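Local coordinates for histidine triad protein (Bacillus subtilis, PDB 1Y23) that probably binds nucleotides and probably hydrolyses nucleoside phosphoramidates or related compounds, as other members of the histidine triad family do, and binds zinc, at residues Asn6-Lys11 with Gly15-Ala20; Thr42-Lys47 with His66-Ile71; Asn85-Asn90 with Asp113-Val118. All blocks are in the same frame, centred on the assembly; numbering follows the deposited sequence.

Contact 1: Asn6-Lys11 with Gly15-Ala20; sequences NCIFCK and GDIPSA. With ZN (zinc ion), chain G.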
ATOM      1  N   ASN B   6      -3.540  19.352 -15.447  1.00 43.24           N
ATOM      2  CA  ASN B   6      -2.911  20.104 -14.363  1.00 41.47           C
ATOM      3  C   ASN B   6      -2.362  19.135 -13.316  1.00 38.15           C
ATOM      4  O   ASN B   6      -2.453  19.390 -12.115  1.00 35.84           O
ATOM      5  CB  ASN B   6      -3.923  21.049 -13.706  1.00 44.13           C
ATOM      6  CG  ASN B   6      -4.613  21.959 -14.710  1.00 47.93           C
ATOM      7  OD1 ASN B   6      -3.960  22.595 -15.549  1.00 51.02           O
ATOM      8  ND2 ASN B   6      -5.938  22.038 -14.623  1.00 47.79           N
ATOM      9  N   CYS B   7      -1.787  18.031 -13.790  1.00 35.67           N
ATOM     10  CA  CYS B   7      -1.225  16.999 -12.924  1.00 32.69           C
ATOM     11  C   CYS B   7       0.279  17.151 -12.767  1.00 32.01           C
ATOM     12  O   CYS B   7       1.024  17.041 -13.736  1.00 32.02           O
ATOM     13  CB  CYS B   7      -1.522  15.611 -13.492  1.00 31.57           C
ATOM     14  SG  CYS B   7      -0.777  14.271 -12.536  1.00 27.31           S
ATOM     15  N   ILE B   8       0.728  17.382 -11.539  1.00 32.23           N
ATOM     16  CA  ILE B   8       2.150  17.556 -11.281  1.00 30.38           C
ATOM     17  C   ILE B   8       2.979  16.303 -11.589  1.00 30.81           C
ATOM     18  O   ILE B   8       4.158  16.407 -11.940  1.00 29.39           O
ATOM     19  CB  ILE B   8       2.395  17.975  -9.812  1.00 30.71           C
ATOM     20  CG1 ILE B   8       3.786  18.597  -9.670  1.00 29.58           C
ATOM     21  CG2 ILE B   8       2.285  16.764  -8.889  1.00 29.15           C
ATOM     22  CD1 ILE B   8       4.033  19.228  -8.316  1.00 28.69           C
ATOM     23  N   PHE B   9       2.371  15.125 -11.457  1.00 30.53           N
ATOM     24  CA  PHE B   9       3.087  13.871 -11.721  1.00 31.25           C
ATOM     25  C   PHE B   9       3.257  13.584 -13.209  1.00 30.61           C
ATOM     26  O   PHE B   9       4.242  12.968 -13.621  1.00 31.08           O
ATOM     27  CB  PHE B   9       2.385  12.686 -11.054  1.00 29.64           C
ATOM     28  CG  PHE B   9       2.508  12.672  -9.556  1.00 31.01           C
ATOM     29  CD1 PHE B   9       3.415  13.508  -8.905  1.00 29.24           C
ATOM     30  CD2 PHE B   9       1.726  11.806  -8.793  1.00 31.24           C
ATOM     31  CE1 PHE B   9       3.541  13.484  -7.517  1.00 30.30           C
ATOM     32  CE2 PHE B   9       1.842  11.772  -7.401  1.00 31.54           C
ATOM     33  CZ  PHE B   9       2.753  12.613  -6.759  1.00 30.92           C
ATOM     34  N   CYS B  10       2.292  14.012 -14.012  1.00 31.35           N
ATOM     35  CA  CYS B  10       2.388  13.814 -15.448  1.00 31.71           C
ATOM     36  C   CYS B  10       3.501  14.711 -15.983  1.00 32.27           C
ATOM     37  O   CYS B  10       4.201  14.348 -16.926  1.00 33.66           O
ATOM     38  CB  CYS B  10       1.051  14.142 -16.130  1.00 31.00           C
ATOM     39  SG  CYS B  10      -0.116  12.738 -16.213  1.00 30.44           S
ATOM     40  N   LYS B  11       3.672  15.878 -15.368  1.00 33.37           N
ATOM     41  CA  LYS B  11       4.714  16.808 -15.797  1.00 34.86           C
ATOM     42  C   LYS B  11       6.093  16.303 -15.368  1.00 34.34           C
ATOM     43  O   LYS B  11       7.097  16.636 -15.992  1.00 34.50           O
ATOM     44  CB  LYS B  11       4.460  18.203 -15.220  1.00 35.63           C
ATOM     45  CG  LYS B  11       3.061  18.725 -15.496  1.00 37.62           C
ATOM     46  CD  LYS B  11       2.920  20.183 -15.108  1.00 41.52           C
ATOM     47  CE  LYS B  11       3.431  21.095 -16.219  1.00 44.06           C
ATOM     48  NZ  LYS B  11       2.524  21.028 -17.407  1.00 45.56           N
ATOM     49  N   GLY B  15       9.003  15.126 -17.914  1.00 36.72           N
ATOM     50  CA  GLY B  15      10.236  15.873 -17.756  1.00 36.56           C
ATOM     51  C   GLY B  15      10.096  17.376 -17.582  1.00 36.98           C
ATOM     52  O   GLY B  15      11.092  18.056 -17.317  1.00 38.39           O
ATOM     53  N   ASP B  16       8.886  17.910 -17.728  1.00 35.62           N
ATOM     54  CA  ASP B  16       8.668  19.351 -17.571  1.00 36.08           C
ATOM     55  C   ASP B  16       9.085  19.872 -16.191  1.00 35.83           C
ATOM     56  O   ASP B  16       9.378  21.060 -16.032  1.00 35.84           O
ATOM     57  CB  ASP B  16       7.196  19.718 -17.805  1.00 37.97           C
ATOM     58  CG  ASP B  16       6.722  19.396 -19.209  1.00 40.22           C
ATOM     59  OD1 ASP B  16       7.400  19.783 -20.186  1.00 41.31           O
ATOM     60  OD2 ASP B  16       5.653  18.757 -19.331  1.00 42.38           O
ATOM     61  N   ILE B  17       9.091  18.983 -15.201  1.00 36.46           N
ATOM     62  CA  ILE B  17       9.471  19.315 -13.825  1.00 35.77           C
ATOM     63  C   ILE B  17      10.577  18.347 -13.414  1.00 35.04           C
ATOM     64  O   ILE B  17      10.441  17.139 -13.585  1.00 36.13           O
ATOM     65  CB  ILE B  17       8.273  19.137 -12.844  1.00 36.42           C
ATOM     66  CG1 ILE B  17       7.158  20.127 -13.194  1.00 37.18           C
ATOM     67  CG2 ILE B  17       8.741  19.312 -11.396  1.00 36.32           C
ATOM     68  CD1 ILE B  17       5.966  20.082 -12.260  1.00 35.38           C
ATOM     69  N   PRO B  18      11.685  18.865 -12.859  1.00 35.05           N
ATOM     70  CA  PRO B  18      12.802  18.016 -12.437  1.00 34.00           C
ATOM     71  C   PRO B  18      12.415  17.094 -11.286  1.00 33.77           C
ATOM     72  O   PRO B  18      11.507  17.404 -10.519  1.00 33.82           O
ATOM     73  CB  PRO B  18      13.861  19.032 -12.027  1.00 34.29           C
ATOM     74  CG  PRO B  18      13.039  20.137 -11.456  1.00 33.42           C
ATOM     75  CD  PRO B  18      11.930  20.269 -12.486  1.00 34.80           C
ATOM     76  N   SER B  19      13.100  15.960 -11.176  1.00 33.54           N
ATOM     77  CA  SER B  19      12.828  15.003 -10.106  1.00 33.81           C
ATOM     78  C   SER B  19      14.063  14.177  -9.775  1.00 33.62           C
ATOM     79  O   SER B  19      14.984  14.066 -10.583  1.00 35.30           O
ATOM     80  CB  SER B  19      11.667  14.074 -10.499  1.00 33.08           C
ATOM     81  OG  SER B  19      11.933  13.371 -11.703  1.00 30.86           O
ATOM     82  N   ALA B  20      14.091  13.618  -8.571  1.00 34.30           N
ATOM     83  CA  ALA B  20      15.205  12.776  -8.143  1.00 32.79           C
ATOM     84  C   ALA B  20      14.739  11.343  -8.387  1.00 32.78           C
ATOM     85  O   ALA B  20      14.107  10.728  -7.522  1.00 29.22           O
ATOM     86  CB  ALA B  20      15.495  13.005  -6.661  1.00 31.95           C
TER
HETATM   87 ZN    ZN G1002      -1.092  12.476 -13.971  1.00 30.09          ZN
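Lys-11 and Ile-17 make the centre of this contact, joined by backbone and side chain alike. The one clear hydrogen bond between the segments runs from Ile-17 N to Lys-11 O, 3.2 Å long and bent to 146° at the hydrogen; the donor stands well above the carbonyl plane. Gly-15, with positive phi, makes the turn that brings the chain leaving the helix back to this carbonyl. Asp-16 N lies 2.8 Å from Lys-11 O.

The apolar part belongs to Ile-17. CG1 of Ile-17 sits beside its own backbone N (chi1 -64°), and from there the chain runs out to lay CD1 3.8 Å from Lys-11 CB. The same methyl reaches Ile-8, whose CG1 is 3.7 Å from Ile-17 CD1, the two side chains crossing at about a right angle. Ile-17 also packs on Ile-12 of helix 8-13.

Charge adds little: the lysine chain bends at chi3 and chi4, leaving Lys-11 NZ 4.3 Å from Asp-16 OD2, longer than a salt bridge.

Metal bonds hold the other side of the segment 6-11. Zinc takes Cys-7 SG at 2.3 Å and Cys-10 SG at 2.5 Å. Cys-7 is also the N-cap: its sulfur accepts a weak bond from Cys-10 N, 3.4 Å from Cys-7 SG. The arrangement is a Cys2His2 zinc site, with its CxxC pair at the start of helix 8-13 and His-49 and His-100 completing it through their ND1 atoms.

Contact 2: Thr42-Lys47 with His66-Ile71; sequences TLVIPK and HAVPKI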
ATOM      1  N   THR B  42      10.121   7.654  -1.049  1.00 28.89           N
ATOM      2  CA  THR B  42       9.952   7.510  -2.492  1.00 27.55           C
ATOM      3  C   THR B  42       8.506   7.413  -2.988  1.00 27.71           C
ATOM      4  O   THR B  42       7.637   6.865  -2.310  1.00 26.24           O
ATOM      5  CB  THR B  42      10.701   6.251  -2.991  1.00 27.57           C
ATOM      6  OG1 THR B  42      12.078   6.325  -2.600  1.00 31.68           O
ATOM      7  CG2 THR B  42      10.620   6.140  -4.499  1.00 25.02           C
ATOM      8  N   LEU B  43       8.265   7.949  -4.180  1.00 27.14           N
ATOM      9  CA  LEU B  43       6.954   7.871  -4.817  1.00 26.70           C
ATOM     10  C   LEU B  43       7.075   6.965  -6.035  1.00 27.12           C
ATOM     11  O   LEU B  43       7.925   7.186  -6.896  1.00 25.44           O
ATOM     12  CB  LEU B  43       6.475   9.242  -5.273  1.00 24.03           C
ATOM     13  CG  LEU B  43       5.928  10.109  -4.147  1.00 26.48           C
ATOM     14  CD1 LEU B  43       5.829  11.551  -4.622  1.00 25.02           C
ATOM     15  CD2 LEU B  43       4.560   9.564  -3.707  1.00 23.18           C
ATOM     16  N   VAL B  44       6.231   5.940  -6.097  1.00 26.04           N
ATOM     17  CA  VAL B  44       6.236   5.008  -7.215  1.00 25.69           C
ATOM     18  C   VAL B  44       4.910   5.189  -7.935  1.00 26.76           C
ATOM     19  O   VAL B  44       3.837   4.912  -7.382  1.00 27.89           O
ATOM     20  CB  VAL B  44       6.353   3.543  -6.744  1.00 24.60           C
ATOM     21  CG1 VAL B  44       6.441   2.616  -7.937  1.00 21.83           C
ATOM     22  CG2 VAL B  44       7.563   3.372  -5.848  1.00 24.19           C
ATOM     23  N   ILE B  45       4.982   5.666  -9.168  1.00 26.64           N
ATOM     24  CA  ILE B  45       3.777   5.897  -9.941  1.00 27.50           C
ATOM     25  C   ILE B  45       3.872   5.288 -11.334  1.00 27.91           C
ATOM     26  O   ILE B  45       4.962   5.038 -11.836  1.00 27.27           O
ATOM     27  CB  ILE B  45       3.505   7.423 -10.090  1.00 29.33           C
ATOM     28  CG1 ILE B  45       4.411   8.029 -11.162  1.00 30.38           C
ATOM     29  CG2 ILE B  45       3.804   8.133  -8.768  1.00 29.90           C
ATOM     30  CD1 ILE B  45       4.122   9.486 -11.465  1.00 28.74           C
ATOM     31  N   PRO B  46       2.718   5.004 -11.959  1.00 28.91           N
ATOM     32  CA  PRO B  46       2.688   4.434 -13.310  1.00 28.13           C
ATOM     33  C   PRO B  46       2.715   5.636 -14.245  1.00 28.17           C
ATOM     34  O   PRO B  46       2.232   6.700 -13.875  1.00 27.48           O
ATOM     35  CB  PRO B  46       1.347   3.722 -13.348  1.00 26.24           C
ATOM     36  CG  PRO B  46       0.499   4.643 -12.540  1.00 26.95           C
ATOM     37  CD  PRO B  46       1.381   4.935 -11.346  1.00 26.52           C
ATOM     38  N   LYS B  47       3.279   5.488 -15.436  1.00 30.62           N
ATOM     39  CA  LYS B  47       3.326   6.608 -16.364  1.00 31.25           C
ATOM     40  C   LYS B  47       1.929   6.884 -16.902  1.00 31.79           C
ATOM     41  O   LYS B  47       1.595   8.022 -17.218  1.00 32.02           O
ATOM     42  CB  LYS B  47       4.304   6.315 -17.504  1.00 31.43           C
ATOM     43  CG  LYS B  47       5.770   6.150 -17.045  1.00 32.15           C
ATOM     44  CD  LYS B  47       6.741   6.066 -18.233  1.00 31.47           C
ATOM     45  CE  LYS B  47       8.190   5.933 -17.786  1.00 31.70           C
ATOM     46  NZ  LYS B  47       9.141   5.943 -18.936  1.00 32.72           N
ATOM     47  N   HIS B  66       5.282  -4.962  -9.661  1.00 26.65           N
ATOM     48  CA  HIS B  66       6.564  -5.643  -9.540  1.00 26.89           C
ATOM     49  C   HIS B  66       7.688  -4.684  -9.124  1.00 26.59           C
ATOM     50  O   HIS B  66       8.621  -5.070  -8.410  1.00 28.26           O
ATOM     51  CB  HIS B  66       6.942  -6.354 -10.850  1.00 28.25           C
ATOM     52  CG  HIS B  66       7.432  -5.432 -11.918  1.00 28.14           C
ATOM     53  ND1 HIS B  66       6.590  -4.828 -12.826  1.00 29.43           N
ATOM     54  CD2 HIS B  66       8.672  -4.951 -12.177  1.00 28.40           C
ATOM     55  CE1 HIS B  66       7.287  -4.011 -13.595  1.00 29.43           C
ATOM     56  NE2 HIS B  66       8.554  -4.065 -13.221  1.00 28.41           N
ATOM     57  N   ALA B  67       7.601  -3.432  -9.556  1.00 25.55           N
ATOM     58  CA  ALA B  67       8.623  -2.449  -9.208  1.00 26.43           C
ATOM     59  C   ALA B  67       8.650  -2.103  -7.708  1.00 27.26           C
ATOM     60  O   ALA B  67       9.706  -1.761  -7.163  1.00 27.68           O
ATOM     61  CB  ALA B  67       8.434  -1.175 -10.034  1.00 25.06           C
ATOM     62  N   VAL B  68       7.501  -2.204  -7.041  1.00 26.65           N
ATOM     63  CA  VAL B  68       7.416  -1.884  -5.618  1.00 25.70           C
ATOM     64  C   VAL B  68       8.384  -2.694  -4.745  1.00 26.08           C
ATOM     65  O   VAL B  68       9.132  -2.129  -3.942  1.00 26.44           O
ATOM     66  CB  VAL B  68       5.956  -2.062  -5.106  1.00 25.00           C
ATOM     67  CG1 VAL B  68       5.899  -1.947  -3.578  1.00 24.07           C
ATOM     68  CG2 VAL B  68       5.075  -0.999  -5.739  1.00 22.01           C
ATOM     69  N   PRO B  69       8.384  -4.026  -4.886  1.00 25.93           N
ATOM     70  CA  PRO B  69       9.294  -4.843  -4.076  1.00 26.25           C
ATOM     71  C   PRO B  69      10.759  -4.518  -4.370  1.00 27.11           C
ATOM     72  O   PRO B  69      11.575  -4.395  -3.451  1.00 27.76           O
ATOM     73  CB  PRO B  69       8.921  -6.267  -4.479  1.00 25.11           C
ATOM     74  CG  PRO B  69       7.453  -6.146  -4.792  1.00 24.11           C
ATOM     75  CD  PRO B  69       7.425  -4.878  -5.609  1.00 25.19           C
ATOM     76  N   LYS B  70      11.083  -4.369  -5.651  1.00 26.01           N
ATOM     77  CA  LYS B  70      12.451  -4.061  -6.054  1.00 26.96           C
ATOM     78  C   LYS B  70      12.914  -2.759  -5.404  1.00 27.04           C
ATOM     79  O   LYS B  70      13.972  -2.711  -4.775  1.00 27.71           O
ATOM     80  CB  LYS B  70      12.547  -3.926  -7.576  1.00 26.41           C
ATOM     81  CG  LYS B  70      12.166  -5.170  -8.359  1.00 28.82           C
ATOM     82  CD  LYS B  70      12.219  -4.883  -9.854  1.00 29.41           C
ATOM     83  CE  LYS B  70      12.110  -6.139 -10.693  1.00 28.09           C
ATOM     84  NZ  LYS B  70      10.799  -6.792 -10.573  1.00 28.94           N
ATOM     85  N   ILE B  71      12.119  -1.710  -5.564  1.00 27.28           N
ATOM     86  CA  ILE B  71      12.459  -0.415  -4.998  1.00 27.40           C
ATOM     87  C   ILE B  71      12.541  -0.488  -3.480  1.00 28.14           C
ATOM     88  O   ILE B  71      13.437   0.103  -2.872  1.00 29.61           O
ATOM     89  CB  ILE B  71      11.438   0.653  -5.434  1.00 26.05           C
ATOM     90  CG1 ILE B  71      11.491   0.792  -6.964  1.00 25.54           C
ATOM     91  CG2 ILE B  71      11.743   1.987  -4.769  1.00 26.47           C
ATOM     92  CD1 ILE B  71      10.420   1.692  -7.567  1.00 21.12           C
TER
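Thr-42 opens the strand 42-46 with its methyl directed at the helix: CG2 of Thr-42 comes within 4.3 Å of Ile-71 CG2, a longer contact, while its hydroxyl is hydrogen-bonded to Gly-40 O. Val-44 then carries most of the contact. Its CG2 meets Ile-71 CD1 at 3.7 Å, the two side chains reaching toward each other tip to tip, and Val-44 CG1 is 4.1 Å from that same methyl. With CG1 anti to the backbone N (chi1 -177°), both branches of Val-44 face the helix, and CG1 also makes a longer contact of 4.4 Å with Val-68 CG2. This is the helix-on-sheet packing of the HIT fold: helix 67-79 covers one face of the antiparallel sheet, and the pieces 42-46 and 67-71 run nearly antiparallel, at 159°, with their axes 10.0 Å apart. Ala-30 of strand 28-32 and Tyr-23 of strand 21-24 also touch Ile-71, and Leu-142 of the second subunit packs on it as well. Farther along, Ile-45 turns, like Leu-43, to the other side of the sheet to pack on Phe-9, and Pro-46 offers its carbonyl oxygen to His-100 NE2, a hydrogen bond to a zinc ligand.

Contact 3: Asn85-Asn90 with Asp113-Val118; sequences NTLNNN and DGFGAV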
ATOM      1  N   ASN B  85       7.125   1.096   5.317  1.00 24.73           N
ATOM      2  CA  ASN B  85       5.706   0.988   4.983  1.00 24.52           C
ATOM      3  C   ASN B  85       5.460   1.401   3.542  1.00 23.51           C
ATOM      4  O   ASN B  85       6.287   2.076   2.928  1.00 22.81           O
ATOM      5  CB  ASN B  85       4.822   1.909   5.852  1.00 24.60           C
ATOM      6  CG  ASN B  85       5.218   1.933   7.316  1.00 25.57           C
ATOM      7  OD1 ASN B  85       6.105   2.684   7.714  1.00 25.56           O
ATOM      8  ND2 ASN B  85       4.548   1.121   8.127  1.00 27.30           N
ATOM      9  N   THR B  86       4.324   0.968   3.006  1.00 22.33           N
ATOM     10  CA  THR B  86       3.899   1.387   1.677  1.00 20.78           C
ATOM     11  C   THR B  86       2.495   1.898   1.963  1.00 19.84           C
ATOM     12  O   THR B  86       1.729   1.272   2.702  1.00 18.28           O
ATOM     13  CB  THR B  86       3.878   0.227   0.601  1.00 22.05           C
ATOM     14  OG1 THR B  86       2.854  -0.733   0.906  1.00 22.54           O
ATOM     15  CG2 THR B  86       5.236  -0.464   0.532  1.00 22.32           C
ATOM     16  N   LEU B  87       2.196   3.068   1.409  1.00 21.44           N
ATOM     17  CA  LEU B  87       0.916   3.734   1.596  1.00 20.62           C
ATOM     18  C   LEU B  87       0.384   4.335   0.311  1.00 19.83           C
ATOM     19  O   LEU B  87       1.101   5.002  -0.437  1.00 21.11           O
ATOM     20  CB  LEU B  87       1.049   4.851   2.632  1.00 22.51           C
ATOM     21  CG  LEU B  87      -0.181   5.727   2.893  1.00 24.34           C
ATOM     22  CD1 LEU B  87      -1.282   4.901   3.549  1.00 24.20           C
ATOM     23  CD2 LEU B  87       0.212   6.898   3.792  1.00 26.25           C
ATOM     24  N   ASN B  88      -0.894   4.103   0.073  1.00 18.75           N
ATOM     25  CA  ASN B  88      -1.565   4.612  -1.103  1.00 19.46           C
ATOM     26  C   ASN B  88      -2.814   5.341  -0.605  1.00 19.82           C
ATOM     27  O   ASN B  88      -3.565   4.793   0.195  1.00 18.15           O
ATOM     28  CB  ASN B  88      -1.960   3.438  -1.991  1.00 20.14           C
ATOM     29  CG  ASN B  88      -2.920   3.831  -3.077  1.00 21.32           C
ATOM     30  OD1 ASN B  88      -3.817   3.071  -3.436  1.00 24.09           O
ATOM     31  ND2 ASN B  88      -2.738   5.019  -3.617  1.00 20.99           N
ATOM     32  N   ASN B  89      -3.035   6.571  -1.061  1.00 21.25           N
ATOM     33  CA  ASN B  89      -4.214   7.330  -0.635  1.00 20.48           C
ATOM     34  C   ASN B  89      -5.130   7.581  -1.827  1.00 20.95           C
ATOM     35  O   ASN B  89      -4.674   7.992  -2.893  1.00 19.90           O
ATOM     36  CB  ASN B  89      -3.808   8.677  -0.021  1.00 19.97           C
ATOM     37  CG  ASN B  89      -2.774   8.536   1.081  1.00 19.02           C
ATOM     38  OD1 ASN B  89      -2.878   7.658   1.939  1.00 17.11           O
ATOM     39  ND2 ASN B  89      -1.778   9.423   1.075  1.00 20.68           N
ATOM     40  N   ASN B  90      -6.422   7.344  -1.633  1.00 20.68           N
ATOM     41  CA  ASN B  90      -7.410   7.533  -2.684  1.00 21.71           C
ATOM     42  C   ASN B  90      -8.532   8.446  -2.206  1.00 23.87           C
ATOM     43  O   ASN B  90      -9.378   8.049  -1.403  1.00 23.32           O
ATOM     44  CB  ASN B  90      -7.970   6.177  -3.101  1.00 20.79           C
ATOM     45  CG  ASN B  90      -6.884   5.221  -3.557  1.00 19.89           C
ATOM     46  OD1 ASN B  90      -6.388   5.309  -4.680  1.00 20.02           O
ATOM     47  ND2 ASN B  90      -6.495   4.314  -2.675  1.00 17.43           N
ATOM     48  N   ASP B 113      10.698   9.757  12.798  1.00 40.15           N
ATOM     49  CA  ASP B 113       9.949   9.449  11.585  1.00 38.80           C
ATOM     50  C   ASP B 113       8.796  10.409  11.369  1.00 38.47           C
ATOM     51  O   ASP B 113       7.978  10.627  12.264  1.00 39.90           O
ATOM     52  CB  ASP B 113       9.402   8.019  11.605  1.00 37.17           C
ATOM     53  CG  ASP B 113      10.488   6.979  11.449  1.00 36.66           C
ATOM     54  OD1 ASP B 113      11.468   7.243  10.711  1.00 37.46           O
ATOM     55  OD2 ASP B 113      10.350   5.893  12.052  1.00 37.42           O
ATOM     56  N   GLY B 114       8.734  10.979  10.169  1.00 37.63           N
ATOM     57  CA  GLY B 114       7.669  11.911   9.840  1.00 37.26           C
ATOM     58  C   GLY B 114       6.360  11.197   9.538  1.00 37.60           C
ATOM     59  O   GLY B 114       5.361  11.831   9.191  1.00 38.16           O
ATOM     60  N   PHE B 115       6.370   9.869   9.648  1.00 35.49           N
ATOM     61  CA  PHE B 115       5.166   9.081   9.398  1.00 34.09           C
ATOM     62  C   PHE B 115       4.833   8.155  10.557  1.00 32.24           C
ATOM     63  O   PHE B 115       5.713   7.553  11.176  1.00 32.67           O
ATOM     64  CB  PHE B 115       5.285   8.239   8.119  1.00 34.06           C
ATOM     65  CG  PHE B 115       4.121   7.301   7.911  1.00 32.04           C
ATOM     66  CD1 PHE B 115       2.878   7.790   7.496  1.00 30.11           C
ATOM     67  CD2 PHE B 115       4.243   5.948   8.211  1.00 28.54           C
ATOM     68  CE1 PHE B 115       1.774   6.950   7.385  1.00 28.21           C
ATOM     69  CE2 PHE B 115       3.146   5.097   8.103  1.00 29.72           C
ATOM     70  CZ  PHE B 115       1.903   5.598   7.691  1.00 30.13           C
ATOM     71  N   GLY B 116       3.540   8.053  10.831  1.00 30.61           N
ATOM     72  CA  GLY B 116       3.049   7.210  11.901  1.00 30.39           C
ATOM     73  C   GLY B 116       1.579   6.946  11.658  1.00 29.16           C
ATOM     74  O   GLY B 116       0.841   7.837  11.235  1.00 29.26           O
ATOM     75  N   ALA B 117       1.149   5.723  11.927  1.00 29.56           N
ATOM     76  CA  ALA B 117      -0.240   5.349  11.709  1.00 30.95           C
ATOM     77  C   ALA B 117      -1.069   5.300  12.988  1.00 32.67           C
ATOM     78  O   ALA B 117      -0.817   4.477  13.874  1.00 34.22           O
ATOM     79  CB  ALA B 117      -0.298   3.994  11.005  1.00 29.29           C
ATOM     80  N   VAL B 118      -2.058   6.186  13.079  1.00 32.25           N
ATOM     81  CA  VAL B 118      -2.962   6.212  14.221  1.00 32.88           C
ATOM     82  C   VAL B 118      -3.785   4.935  14.057  1.00 33.12           C
ATOM     83  O   VAL B 118      -4.407   4.737  13.012  1.00 31.52           O
ATOM     84  CB  VAL B 118      -3.912   7.436  14.163  1.00 32.81           C
ATOM     85  CG1 VAL B 118      -4.984   7.318  15.232  1.00 33.46           C
ATOM     86  CG2 VAL B 118      -3.121   8.725  14.342  1.00 32.50           C
TER
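The ring of Phe-115 lies against Asn-85 and Leu-87, side chains from one face of strand 83-90. That strand is at the edge of the antiparallel sheet of the HIT fold within its own chain, and at the dimer interface it pairs antiparallel with a strand of the second subunit, so the sheet runs on across the two chains. Phe-115, Gly-116 and Val-118 likewise pair antiparallel with a strand of the second subunit.

From CB, CG of Phe-115 lies anti to the backbone N (chi1 174°), which carries the ring across to the strand. At CD2 and CE2 the ring meets the amide of Asn-85: Phe-115 CD2 is 3.8 Å from Asn-85 OD1, and Phe-115 CE2 is 3.9 Å from Asn-85 CG. The amide and ring planes are 63° apart, and the oxygen approaches the ring obliquely. At CE1, Phe-115 takes the methyl CD2 of Leu-87 at 3.9 Å, again at a slant. Ile-106 and Arg-108 of strand 103-108 and Val-37 add to the packing round the ring.

The amide beside the ring is fixed by polar partners of its own. Arg-108 NH2 is hydrogen-bonded to Asn-85 OD1, and Asn-85 ND2 donates to Ala-94 O and Asn-89 OD1 of the second subunit. With an alanine in place of Phe-115 the ring contacts go, which would probably open a gap beside Leu-87 CD2 and leave the Asn-85 amide without the ring against it. Farther along the strand, Asn-90 ND2 donates to Asn-88 OD1 over 3.0 Å, the donor standing above the side-chain carbonyl plane of Asn-88.

The three contacts follow one another along the chain. Contact 1 leans on contact 2: Phe-9 CB is 3.7 Å from Ile-45 CD1 and Phe-9 CZ is 3.9 Å from Leu-43 CD1, while Val-44 between them meets helix 67-79, so the two helices lie on opposite faces of strand 42-46. The side chain of Val-44 is about 14 Å from the zinc. Contacts 2 and 3 have centres 16 Å apart, contacts 1 and 3 about 23 Å. His-100, a zinc ligand, accompanies His-102, edge-to-face with Phe-9 of contact 1, and His-104, hydrogen-bonded to Leu-87 O of contact 3, consistent with the family's histidine triad motif. All three contacts reach the second subunit.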